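Adenosine deaminase (Burkholderia ambifaria, PDB 4GXW) probably deaminates adenine or a related purine, as a zinc-dependent amidohydrolase of the adenosine and AMP deaminase family. Local coordinates at residues 24-27 with 28-31; 321-324 with 325-329; 329-332 with 333-336; 344-347 with 348-352; 351-354 with 355-358. All coordinates share one frame; numbering follows the deposited sequence. Where two conformers were deposited one is given.

Interaction 1 of 5, residues 24-27 with 28-31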
loop_
_atom_site.group_PDB
_atom_site.type_symbol
_atom_site.label_atom_id
_atom_site.label_comp_id
_atom_site.label_asym_id
_atom_site.label_seq_id
_atom_site.Cartn_x
_atom_site.Cartn_y
_atom_site.Cartn_z
ATOM N N ALA A 24 -9.432 -11.323 -16.613
ATOM C CA ALA A 24 -10.794 -11.224 -16.112
ATOM C C ALA A 24 -10.856 -11.757 -14.680
ATOM O O ALA A 24 -11.539 -11.177 -13.830
ATOM C CB ALA A 24 -11.759 -11.990 -17.018
ATOM N N PHE A 25 -10.138 -12.853 -14.418
ATOM C CA PHE A 25 -10.056 -13.426 -13.072
ATOM C C PHE A 25 -9.452 -12.432 -12.086
ATOM O O PHE A 25 -10.035 -12.159 -11.048
ATOM C CB PHE A 25 -9.260 -14.740 -13.084
ATOM C CG PHE A 25 -8.996 -15.308 -11.716
ATOM C CD1 PHE A 25 -9.972 -16.031 -11.045
ATOM C CD2 PHE A 25 -7.767 -15.122 -11.104
ATOM C CE1 PHE A 25 -9.731 -16.554 -9.781
ATOM C CE2 PHE A 25 -7.520 -15.642 -9.845
ATOM C CZ PHE A 25 -8.502 -16.358 -9.180
ATOM N N PHE A 26 -8.291 -11.878 -12.419
ATOM C CA PHE A 26 -7.618 -10.980 -11.478
ATOM C C PHE A 26 -8.450 -9.733 -11.215
ATOM O O PHE A 26 -8.479 -9.221 -10.092
ATOM C CB PHE A 26 -6.218 -10.604 -11.981
ATOM C CG PHE A 26 -5.289 -11.780 -12.104
ATOM C CD1 PHE A 26 -5.098 -12.640 -11.030
ATOM C CD2 PHE A 26 -4.636 -12.048 -13.301
ATOM C CE1 PHE A 26 -4.265 -13.737 -11.139
ATOM C CE2 PHE A 26 -3.788 -13.140 -13.412
ATOM C CZ PHE A 26 -3.607 -13.986 -12.329
ATOM N N HIS A 27 -9.130 -9.255 -12.249
ATOM C CA HIS A 27 -9.996 -8.093 -12.123
ATOM C C HIS A 27 -11.206 -8.340 -11.225
ATOM O O HIS A 27 -11.539 -7.494 -10.393
ATOM C CB HIS A 27 -10.449 -7.597 -13.503
ATOM C CG HIS A 27 -11.218 -6.315 -13.445
ATOM N ND1 HIS A 27 -10.612 -5.081 -13.545
ATOM C CD2 HIS A 27 -12.537 -6.074 -13.251
ATOM C CE1 HIS A 27 -11.526 -4.133 -13.433
ATOM N NE2 HIS A 27 -12.701 -4.709 -13.248
ATOM N N ALA A 28 -11.855 -9.491 -11.406
ATOM C CA ALA A 28 -13.079 -9.828 -10.684
ATOM C C ALA A 28 -12.849 -10.147 -9.205
ATOM O O ALA A 28 -13.768 -10.036 -8.392
ATOM C CB ALA A 28 -13.782 -10.990 -11.364
ATOM N N LEU A 29 -11.627 -10.560 -8.866
ATOM C CA LEU A 29 -11.278 -10.923 -7.489
ATOM C C LEU A 29 -11.674 -9.831 -6.509
ATOM O O LEU A 29 -11.276 -8.682 -6.672
ATOM C CB LEU A 29 -9.766 -11.132 -7.347
ATOM C CG LEU A 29 -9.080 -12.377 -7.895
ATOM C CD1 LEU A 29 -7.637 -12.429 -7.427
ATOM C CD2 LEU A 29 -9.836 -13.617 -7.463
ATOM N N PRO A 30 -12.448 -10.179 -5.479
ATOM C CA PRO A 30 -12.703 -9.151 -4.455
ATOM C C PRO A 30 -11.419 -8.885 -3.683
ATOM O O PRO A 30 -10.674 -9.831 -3.398
ATOM C CB PRO A 30 -13.761 -9.781 -3.546
ATOM C CG PRO A 30 -13.725 -11.254 -3.844
ATOM C CD PRO A 30 -13.162 -11.442 -5.222
ATOM N N LYS A 31 -11.163 -7.620 -3.356
ATOM C CA LYS A 31 -9.894 -7.230 -2.769
ATOM C C LYS A 31 -10.029 -6.253 -1.626
ATOM O O LYS A 31 -10.963 -5.438 -1.579
ATOM C CB LYS A 31 -9.019 -6.537 -3.825
ATOM C CG LYS A 31 -8.709 -7.358 -5.075
ATOM C CD LYS A 31 -8.073 -6.481 -6.155
ATOM C CE LYS A 31 -7.965 -7.195 -7.500
ATOM N NZ LYS A 31 -9.277 -7.398 -8.213
#
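Lys-31 NZ gives hydrogen bonds to two carbonyl oxygens where helix 20-28 ends, Phe-26 O and Leu-29 O, its chain folding back over the last turn. NZ lies 2.7 Å from Phe-26 O, a bond received in the carbonyl plane, and 2.8 Å from Leu-29 O, which it meets on a lone pair; outside the two segments it also bonds to the carbonyl oxygen of His-108. The chain of Lys-31 stays extended until the last torsion, where a bend (chi4 72°) turns NZ back toward the helix end. His-27 O is served from outside by Asn-109 ND2. Within the last turn the backbone still pairs, Ala-28 N giving to Ala-24 O at 3.0 Å and Leu-29 N to Phe-25 O at 3.1 Å. Helical angles end at Leu-29, and Lys-31 NZ binds carbonyls on both sides of that point, at the entry to strand 31-33, the first strand of the TIM-barrel sheet characteristic of this family. The apolar half of the contact belongs to Leu-29. In the conformer described, its CD2 sits over one face of the Phe-25 ring, 3.9 Å from the centroid, in a CH-pi contact displaced toward the rim near CZ. The sister methyl CD1 approaches the edge of the Phe-26 ring more loosely, 4.4 Å from Phe-26 CD1. Phe-357 of helix 343-371 packs against Leu-29, and Leu-360 against Phe-25.

Interaction 2 of 5, residues 321-324 with 325-329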
loop_
_atom_site.group_PDB
_atom_site.type_symbol
_atom_site.label_atom_id
_atom_site.label_comp_id
_atom_site.label_asym_id
_atom_site.label_seq_id
_atom_site.Cartn_x
_atom_site.Cartn_y
_atom_site.Cartn_z
ATOM N N PHE A 321 5.833 -14.564 -9.701
ATOM C CA PHE A 321 6.344 -15.011 -8.413
ATOM C C PHE A 321 5.967 -16.442 -8.019
ATOM O O PHE A 321 6.234 -16.872 -6.890
ATOM C CB PHE A 321 6.032 -13.977 -7.330
ATOM C CG PHE A 321 6.773 -12.690 -7.532
ATOM C CD1 PHE A 321 8.119 -12.613 -7.219
ATOM C CD2 PHE A 321 6.155 -11.583 -8.094
ATOM C CE1 PHE A 321 8.831 -11.445 -7.425
ATOM C CE2 PHE A 321 6.858 -10.409 -8.306
ATOM C CZ PHE A 321 8.200 -10.338 -7.960
ATOM N N GLY A 322 5.382 -17.174 -8.959
ATOM C CA GLY A 322 5.138 -18.592 -8.780
ATOM C C GLY A 322 4.001 -18.964 -7.853
ATOM O O GLY A 322 3.893 -20.117 -7.446
ATOM N N PHE A 323 3.144 -18.009 -7.519
ATOM C CA PHE A 323 2.043 -18.316 -6.616
ATOM C C PHE A 323 0.849 -18.856 -7.384
ATOM O O PHE A 323 0.489 -18.334 -8.440
ATOM C CB PHE A 323 1.686 -17.096 -5.774
ATOM C CG PHE A 323 2.782 -16.692 -4.837
ATOM C CD1 PHE A 323 3.236 -17.579 -3.866
ATOM C CD2 PHE A 323 3.391 -15.451 -4.948
ATOM C CE1 PHE A 323 4.265 -17.220 -2.997
ATOM C CE2 PHE A 323 4.415 -15.082 -4.082
ATOM C CZ PHE A 323 4.852 -15.973 -3.110
ATOM N N THR A 324 0.246 -19.908 -6.845
ATOM C CA THR A 324 -0.882 -20.557 -7.503
ATOM C C THR A 324 -2.198 -19.868 -7.184
ATOM O O THR A 324 -2.267 -18.999 -6.305
ATOM C CB THR A 324 -1.020 -21.998 -7.034
ATOM O OG1 THR A 324 -1.314 -22.000 -5.631
ATOM C CG2 THR A 324 0.271 -22.783 -7.306
ATOM N N ILE A 325 -3.250 -20.286 -7.883
ATOM C CA ILE A 325 -4.593 -19.807 -7.586
ATOM C C ILE A 325 -4.941 -20.031 -6.110
ATOM O O ILE A 325 -5.451 -19.128 -5.438
ATOM C CB ILE A 325 -5.635 -20.486 -8.486
ATOM C CG1 ILE A 325 -5.366 -20.146 -9.956
ATOM C CG2 ILE A 325 -7.027 -20.041 -8.089
ATOM C CD1 ILE A 325 -5.584 -18.683 -10.297
ATOM N N ALA A 326 -4.618 -21.214 -5.597
ATOM C CA ALA A 326 -4.834 -21.523 -4.188
ATOM C C ALA A 326 -4.070 -20.573 -3.263
ATOM O O ALA A 326 -4.606 -20.125 -2.252
ATOM C CB ALA A 326 -4.452 -22.966 -3.901
ATOM N N ASP A 327 -2.821 -20.263 -3.607
ATOM C CA ASP A 327 -2.054 -19.274 -2.847
ATOM C C ASP A 327 -2.754 -17.915 -2.828
ATOM O O ASP A 327 -2.811 -17.249 -1.791
ATOM C CB ASP A 327 -0.647 -19.089 -3.434
ATOM C CG ASP A 327 0.248 -20.288 -3.226
ATOM O OD1 ASP A 327 0.122 -20.976 -2.185
ATOM O OD2 ASP A 327 1.107 -20.532 -4.106
ATOM N N LEU A 328 -3.268 -17.494 -3.980
ATOM C CA LEU A 328 -3.984 -16.218 -4.069
ATOM C C LEU A 328 -5.233 -16.199 -3.177
ATOM O O LEU A 328 -5.536 -15.177 -2.568
ATOM C CB LEU A 328 -4.329 -15.864 -5.524
ATOM C CG LEU A 328 -3.310 -14.983 -6.267
ATOM C CD1 LEU A 328 -1.895 -15.551 -6.194
ATOM C CD2 LEU A 328 -3.737 -14.767 -7.720
ATOM N N LYS A 329 -5.939 -17.322 -3.073
ATOM C CA LYS A 329 -7.068 -17.381 -2.152
ATOM C C LYS A 329 -6.613 -17.109 -0.713
ATOM O O LYS A 329 -7.262 -16.365 0.029
ATOM C CB LYS A 329 -7.784 -18.733 -2.239
ATOM C CG LYS A 329 -9.101 -18.773 -1.470
ATOM C CD LYS A 329 -9.795 -20.113 -1.581
ATOM C CE LYS A 329 -11.096 -20.123 -0.782
ATOM N NZ LYS A 329 -11.805 -21.426 -0.929
#
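Asp-327 OD2 receives the backbone N-H of Thr-324 at an N-to-O distance of 2.9 Å, and Asp-327 N returns the bond to Thr-324 OG1 at 3.1 Å. This reciprocal pair is a capping box, with Thr-324 at the N-cap of helix 325-338. Both bonds are nearly straight. The carboxylate oxygen takes the threonine N-H on its anti side, tilted out of the carboxylate plane. Chi1 of 63° sets the threonine hydroxyl between its own backbone N and carbonyl carbon, which brings OG1 round to the amide of the first turn; CG2 consequently lies beside the backbone N. Regular helical pairing starts at once, because Leu-328 N reaches Thr-324 O at 2.9 Å. The negative carboxylate at this end would be expected to suit the helix dipole. Phe-323 flanks the box: its ring stands almost perpendicular to the carboxylate, with planes 85° apart, and receives Asp-327 OD2 at the ring edge, 3.6 Å from Phe-323 CD1. The ring also meets Phe-331, further along helix 325-338, edge-to-face and touches Met-317 of helix 310-319, so the cap lies where the loop from that helix joins helix 325-338. Leu-328 turns its CD1 back beneath the cap, 3.5 Å from Thr-324 O and 3.9 Å from Phe-323 CB.

Interaction 3 of 5, residues 329-332 with 333-336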
loop_
_atom_site.group_PDB
_atom_site.type_symbol
_atom_site.label_atom_id
_atom_site.label_comp_id
_atom_site.label_asym_id
_atom_site.label_seq_id
_atom_site.Cartn_x
_atom_site.Cartn_y
_atom_site.Cartn_z
ATOM N N LYS A 329 -5.939 -17.322 -3.073
ATOM C CA LYS A 329 -7.068 -17.381 -2.152
ATOM C C LYS A 329 -6.613 -17.109 -0.713
ATOM O O LYS A 329 -7.262 -16.365 0.029
ATOM C CB LYS A 329 -7.784 -18.733 -2.239
ATOM C CG LYS A 329 -9.101 -18.773 -1.470
ATOM C CD LYS A 329 -9.795 -20.113 -1.581
ATOM C CE LYS A 329 -11.096 -20.123 -0.782
ATOM N NZ LYS A 329 -11.805 -21.426 -0.929
ATOM N N GLN A 330 -5.488 -17.708 -0.325
ATOM C CA GLN A 330 -4.927 -17.455 0.994
ATOM C C GLN A 330 -4.529 -15.990 1.169
ATOM O O GLN A 330 -4.764 -15.414 2.227
ATOM C CB GLN A 330 -3.752 -18.389 1.288
ATOM C CG GLN A 330 -4.170 -19.842 1.449
ATOM C CD GLN A 330 -5.335 -20.003 2.411
ATOM O OE1 GLN A 330 -5.283 -19.535 3.548
ATOM N NE2 GLN A 330 -6.403 -20.658 1.949
ATOM N N PHE A 331 -3.942 -15.383 0.139
ATOM C CA PHE A 331 -3.591 -13.969 0.232
ATOM C C PHE A 331 -4.834 -13.097 0.449
ATOM O O PHE A 331 -4.781 -12.118 1.191
ATOM C CB PHE A 331 -2.866 -13.472 -1.025
ATOM C CG PHE A 331 -1.557 -14.157 -1.315
ATOM C CD1 PHE A 331 -0.844 -14.843 -0.336
ATOM C CD2 PHE A 331 -1.047 -14.116 -2.599
ATOM C CE1 PHE A 331 0.362 -15.455 -0.637
ATOM C CE2 PHE A 331 0.152 -14.733 -2.908
ATOM C CZ PHE A 331 0.854 -15.413 -1.931
ATOM N N MET A 332 -5.931 -13.440 -0.220
ATOM C CA MET A 332 -7.205 -12.756 -0.013
ATOM C C MET A 332 -7.652 -12.863 1.446
ATOM O O MET A 332 -8.027 -11.865 2.074
ATOM C CB MET A 332 -8.289 -13.336 -0.932
ATOM C CG MET A 332 -9.639 -12.659 -0.736
ATOM S SD MET A 332 -10.968 -13.418 -1.687
ATOM C CE MET A 332 -11.204 -14.937 -0.778
ATOM N N LEU A 333 -7.587 -14.070 1.992
ATOM C CA LEU A 333 -7.942 -14.275 3.389
ATOM C C LEU A 333 -7.001 -13.524 4.334
ATOM O O LEU A 333 -7.440 -12.989 5.356
ATOM C CB LEU A 333 -7.994 -15.771 3.714
ATOM C CG LEU A 333 -9.078 -16.549 2.953
ATOM C CD1 LEU A 333 -8.906 -18.037 3.171
ATOM C CD2 LEU A 333 -10.466 -16.094 3.392
ATOM N N ASN A 334 -5.715 -13.461 3.982
ATOM C CA ASN A 334 -4.750 -12.689 4.766
ATOM C C ASN A 334 -5.107 -11.208 4.824
ATOM O O ASN A 334 -4.949 -10.557 5.860
ATOM C CB ASN A 334 -3.331 -12.853 4.213
ATOM C CG ASN A 334 -2.826 -14.283 4.287
ATOM O OD1 ASN A 334 -3.363 -15.123 5.030
ATOM N ND2 ASN A 334 -1.770 -14.563 3.527
ATOM N N GLY A 335 -5.549 -10.661 3.700
ATOM C CA GLY A 335 -6.005 -9.280 3.663
ATOM C C GLY A 335 -7.182 -9.020 4.592
ATOM O O GLY A 335 -7.250 -7.971 5.246
ATOM N N ILE A 336 -8.111 -9.968 4.659
ATOM C CA ILE A 336 -9.231 -9.865 5.582
ATOM C C ILE A 336 -8.723 -9.884 7.031
ATOM O O ILE A 336 -9.104 -9.038 7.847
ATOM C CB ILE A 336 -10.249 -10.996 5.357
ATOM C CG1 ILE A 336 -10.971 -10.785 4.022
ATOM C CG2 ILE A 336 -11.252 -11.032 6.502
ATOM C CD1 ILE A 336 -11.696 -12.014 3.498
HETATM O O HOH W 1 -3.118 -18.107 5.004
#
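Residues 329-336 form an unbroken run of helix in which four successive backbone bonds join the two segments: Leu-333 N to Lys-329 O, Asn-334 N to Gln-330 O, Gly-335 N to Phe-331 O and Ile-336 N to Met-332 O. The shortest is Asn-334 N to Gln-330 O, at 2.8 Å. On one side a water bridges side chains four residues apart, donating to Gln-330 OE1 and to Asn-334 OD1, each at 3.0 Å. Gln-330 bends at chi2 (-50°), which folds its amide over the next turn; there NE2 lies 3.8 Å from Leu-333 CD1. The other end of the asparagine amide is used differently. Asn-334 ND2 donates to Ile-296 O, pinning helix 325-338 to strand 295-298 of the TIM barrel to which this family belongs, and the same nitrogen stands at the edge of the Phe-331 ring, 4.0 Å from Phe-331 CD1, with amide and ring planes 47° apart. Phe-331 itself packs on Ile-296 and Pro-298. Met-332 leaves in another direction, CG anti to the backbone N (chi1 179°), and its CE comes within 4.4 Å of Leu-333 CD2; Phe-357 covers it from helix 343-371. Lys-329 stretches fully to a salt bridge with Asp-358.

Interaction 4 of 5, residues 344-347 with 348-352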
loop_
_atom_site.group_PDB
_atom_site.type_symbol
_atom_site.label_atom_id
_atom_site.label_comp_id
_atom_site.label_asym_id
_atom_site.label_seq_id
_atom_site.Cartn_x
_atom_site.Cartn_y
_atom_site.Cartn_z
ATOM N N ASP A 344 -16.779 -9.034 13.347
ATOM C CA ASP A 344 -18.010 -9.374 12.628
ATOM C C ASP A 344 -17.845 -9.127 11.139
ATOM O O ASP A 344 -18.248 -9.946 10.304
ATOM C CB ASP A 344 -19.201 -8.563 13.149
ATOM C CG ASP A 344 -19.653 -9.006 14.521
ATOM O OD1 ASP A 344 -19.341 -10.153 14.913
ATOM O OD2 ASP A 344 -20.329 -8.208 15.207
ATOM N N THR A 345 -17.227 -7.998 10.814
ATOM C CA THR A 345 -16.962 -7.639 9.433
ATOM C C THR A 345 -16.020 -8.656 8.788
ATOM O O THR A 345 -16.266 -9.118 7.675
ATOM C CB THR A 345 -16.387 -6.213 9.341
ATOM O OG1 THR A 345 -17.344 -5.286 9.876
ATOM C CG2 THR A 345 -16.078 -5.842 7.899
ATOM N N LYS A 346 -14.962 -9.038 9.498
ATOM C CA LYS A 346 -14.032 -10.029 8.963
ATOM C C LYS A 346 -14.734 -11.352 8.704
ATOM O O LYS A 346 -14.527 -11.971 7.655
ATOM C CB LYS A 346 -12.848 -10.250 9.906
ATOM C CG LYS A 346 -11.924 -9.054 10.017
ATOM C CD LYS A 346 -10.747 -9.352 10.939
ATOM C CE LYS A 346 -9.836 -8.144 11.067
ATOM N NZ LYS A 346 -8.675 -8.412 11.972
ATOM N N ALA A 347 -15.572 -11.783 9.645
ATOM C CA ALA A 347 -16.270 -13.053 9.495
ATOM C C ALA A 347 -17.202 -13.018 8.293
ATOM O O ALA A 347 -17.288 -13.993 7.529
ATOM C CB ALA A 347 -17.046 -13.391 10.762
ATOM N N ALA A 348 -17.908 -11.901 8.119
ATOM C CA ALA A 348 -18.796 -11.757 6.973
ATOM C C ALA A 348 -18.013 -11.817 5.660
ATOM O O ALA A 348 -18.413 -12.500 4.716
ATOM C CB ALA A 348 -19.607 -10.463 7.078
ATOM N N TRP A 349 -16.881 -11.129 5.602
ATOM C CA TRP A 349 -16.077 -11.143 4.390
ATOM C C TRP A 349 -15.569 -12.547 4.089
ATOM O O TRP A 349 -15.597 -12.986 2.938
ATOM C CB TRP A 349 -14.891 -10.172 4.503
ATOM C CG TRP A 349 -15.267 -8.708 4.406
ATOM C CD1 TRP A 349 -16.464 -8.190 4.010
ATOM C CD2 TRP A 349 -14.424 -7.584 4.708
ATOM N NE1 TRP A 349 -16.420 -6.813 4.045
ATOM C CE2 TRP A 349 -15.179 -6.419 4.472
ATOM C CE3 TRP A 349 -13.104 -7.452 5.152
ATOM C CZ2 TRP A 349 -14.657 -5.135 4.667
ATOM C CZ3 TRP A 349 -12.590 -6.175 5.355
ATOM C CH2 TRP A 349 -13.364 -5.040 5.106
ATOM N N ARG A 350 -15.117 -13.264 5.112
ATOM C CA ARG A 350 -14.642 -14.624 4.860
ATOM C C ARG A 350 -15.756 -15.496 4.307
ATOM O O ARG A 350 -15.556 -16.229 3.339
ATOM C CB ARG A 350 -14.106 -15.273 6.132
ATOM C CG ARG A 350 -12.840 -14.651 6.656
ATOM C CD ARG A 350 -12.288 -15.448 7.830
ATOM N NE ARG A 350 -11.311 -14.642 8.550
ATOM C CZ ARG A 350 -11.559 -13.989 9.682
ATOM N NH1 ARG A 350 -12.751 -14.070 10.263
ATOM N NH2 ARG A 350 -10.604 -13.260 10.242
ATOM N N ALA A 351 -16.928 -15.415 4.927
ATOM C CA ALA A 351 -18.049 -16.255 4.528
ATOM C C ALA A 351 -18.548 -15.937 3.117
ATOM O O ALA A 351 -19.030 -16.826 2.415
ATOM C CB ALA A 351 -19.189 -16.140 5.542
ATOM N N ALA A 352 -18.453 -14.675 2.703
ATOM C CA ALA A 352 -18.955 -14.269 1.390
ATOM C C ALA A 352 -17.896 -14.332 0.294
ATOM O O ALA A 352 -18.165 -14.816 -0.799
ATOM C CB ALA A 352 -19.557 -12.879 1.453
#
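Four regular helical bonds carry the backbone of helix 343-371 across residues 344-351, from Ala-348 N to Asp-344 O through Ala-351 N to Ala-347 O, all between 2.9 and 3.0 Å. Two side-chain pairs, each spaced four residues apart, lie alongside one another on this scaffold. In the first, the methyl CG2 of Thr-345 sits over the face of the six-membered ring of Trp-349, 3.7 Å from its centroid and displaced toward CE2 and CZ2, in a CH-pi contact. The methyl reaches the indole because it stands anti to the threonine N, while OG1 turns beside that N and bonds to Asp-342. The ring stacks in turn on Trp-353. In the second pair, Arg-350 lays one face of its guanidinium over Lys-346 C, with NH2 3.8 Å from the side-chain CB of Lys-346. Lys-346 NZ and Arg-350 NH2 remain 5.5 Å apart; both find oxygens of Asp-337, the lysine the backbone carbonyl and the arginine the carboxylate in a salt bridge. These are i to i+4 pairs, the spacing of about one alpha-helical turn, here on the long C-terminal helix that packs on helix 325-338 through Ile-336.

Interaction 5 of 5, residues 351-354 with 355-358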
loop_
_atom_site.group_PDB
_atom_site.type_symbol
_atom_site.label_atom_id
_atom_site.label_comp_id
_atom_site.label_asym_id
_atom_site.label_seq_id
_atom_site.Cartn_x
_atom_site.Cartn_y
_atom_site.Cartn_z
ATOM N N ALA A 351 -16.928 -15.415 4.927
ATOM C CA ALA A 351 -18.049 -16.255 4.528
ATOM C C ALA A 351 -18.548 -15.937 3.117
ATOM O O ALA A 351 -19.030 -16.826 2.415
ATOM C CB ALA A 351 -19.189 -16.140 5.542
ATOM N N ALA A 352 -18.453 -14.675 2.703
ATOM C CA ALA A 352 -18.955 -14.269 1.390
ATOM C C ALA A 352 -17.896 -14.332 0.294
ATOM O O ALA A 352 -18.165 -14.816 -0.799
ATOM C CB ALA A 352 -19.557 -12.879 1.453
ATOM N N TRP A 353 -16.699 -13.838 0.576
ATOM C CA TRP A 353 -15.689 -13.733 -0.473
ATOM C C TRP A 353 -15.046 -15.069 -0.848
ATOM O O TRP A 353 -14.614 -15.242 -1.990
ATOM C CB TRP A 353 -14.578 -12.751 -0.113
ATOM C CG TRP A 353 -15.005 -11.332 0.162
ATOM C CD1 TRP A 353 -16.272 -10.855 0.346
ATOM C CD2 TRP A 353 -14.133 -10.211 0.278
ATOM N NE1 TRP A 353 -16.236 -9.495 0.587
ATOM C CE2 TRP A 353 -14.932 -9.082 0.553
ATOM C CE3 TRP A 353 -12.750 -10.053 0.186
ATOM C CZ2 TRP A 353 -14.387 -7.806 0.731
ATOM C CZ3 TRP A 353 -12.209 -8.791 0.363
ATOM C CH2 TRP A 353 -13.030 -7.682 0.629
ATOM N N ALA A 354 -14.959 -16.000 0.101
ATOM C CA ALA A 354 -14.386 -17.307 -0.218
ATOM C C ALA A 354 -15.199 -18.041 -1.288
ATOM O O ALA A 354 -14.617 -18.479 -2.282
ATOM C CB ALA A 354 -14.168 -18.173 1.035
ATOM N N PRO A 355 -16.541 -18.137 -1.128
ATOM C CA PRO A 355 -17.318 -18.752 -2.219
ATOM C C PRO A 355 -17.267 -17.945 -3.513
ATOM O O PRO A 355 -17.331 -18.530 -4.605
ATOM C CB PRO A 355 -18.758 -18.752 -1.691
ATOM C CG PRO A 355 -18.658 -18.590 -0.241
ATOM C CD PRO A 355 -17.371 -17.900 0.067
ATOM N N GLU A 356 -17.186 -16.618 -3.419
ATOM C CA GLU A 356 -17.055 -15.810 -4.633
ATOM C C GLU A 356 -15.770 -16.166 -5.361
ATOM O O GLU A 356 -15.765 -16.347 -6.583
ATOM C CB GLU A 356 -17.019 -14.314 -4.327
ATOM C CG GLU A 356 -18.344 -13.661 -4.013
ATOM C CD GLU A 356 -18.229 -12.152 -3.980
ATOM O OE1 GLU A 356 -18.157 -11.530 -5.066
ATOM O OE2 GLU A 356 -18.182 -11.577 -2.866
ATOM N N PHE A 357 -14.674 -16.239 -4.610
ATOM C CA PHE A 357 -13.389 -16.620 -5.182
ATOM C C PHE A 357 -13.483 -17.984 -5.865
ATOM O O PHE A 357 -13.000 -18.161 -6.989
ATOM C CB PHE A 357 -12.310 -16.657 -4.086
ATOM C CG PHE A 357 -10.921 -16.948 -4.599
ATOM C CD1 PHE A 357 -10.537 -18.237 -4.947
ATOM C CD2 PHE A 357 -9.989 -15.927 -4.705
ATOM C CE1 PHE A 357 -9.261 -18.494 -5.421
ATOM C CE2 PHE A 357 -8.705 -16.175 -5.178
ATOM C CZ PHE A 357 -8.344 -17.462 -5.530
ATOM N N ASP A 358 -14.088 -18.944 -5.173
ATOM C CA ASP A 358 -14.222 -20.298 -5.701
ATOM C C ASP A 358 -14.933 -20.302 -7.051
ATOM O O ASP A 358 -14.523 -21.008 -7.976
ATOM C CB ASP A 358 -14.967 -21.207 -4.715
ATOM C CG ASP A 358 -14.177 -21.499 -3.449
ATOM O OD1 ASP A 358 -12.940 -21.306 -3.433
ATOM O OD2 ASP A 358 -14.813 -21.942 -2.464
#
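Glu-356 reaches back along the helix toward Trp-353. Its CB lies 3.5 Å from Trp-353 O, and CG 3.4 Å from Ala-352 O, the carbonyl that also takes a weak bond from the Glu-356 amide. Beyond CG the chain stays extended (chi2 -169°): CD passes 4.1 Å from Ala-352 O, and in the conformer described OE2 arrives 3.8 Å from Trp-353 CD1, with carboxylate and ring planes 84° apart. That same OE2 forms a salt bridge with Arg-111 NH1, and Arg-111 in turn makes a cation-pi contact with Trp-353, so acid, arginine and indole form a small cluster. Pro-355 interrupts the backbone pairing. Lacking an N-H, it sets its CD 3.1 Å from Ala-351 O, and the helix kinks here. Its CD also presses on Ala-354 CB at 3.4 Å, a tight fit. Full-strength pairing resumes with Phe-357 N to Trp-353 O at 2.8 Å and Asp-358 N to Ala-354 O at 3.0 Å. Toward the protein interior, Trp-353 packs on Met-332 of helix 325-338 and on Pro-30, ahead of strand 31-33, while Phe-357 lies against Ile-325 at the start of helix 325-338; Arg-111 belongs to strand 110-117.

Helices 20-28, 325-338 and 343-371 meet around Phe-357 of interaction 5. Its CD2 lies 3.6 Å from Leu-29 CD2 of interaction 1 and its CB 3.9 Å from Met-332 CE of interaction 3, while the ring meets a backbone carbonyl of interaction 2, Phe-357 CZ being 3.3 Å from Ile-325 O. Interactions 2 and 3 share Lys-329, which ties both to interaction 5. Interaction 4 touches interaction 3 through Ile-336 and continues into interaction 5 at Ala-351 and Ala-352. Interactions 2, 4 and 5 lie away from the zinc; interaction 3 comes nearer, with Gly-335 about 10 Å from the side chain of the zinc ligand His-35, and the side chain of Lys-31 in interaction 1 is about 12 Å from it.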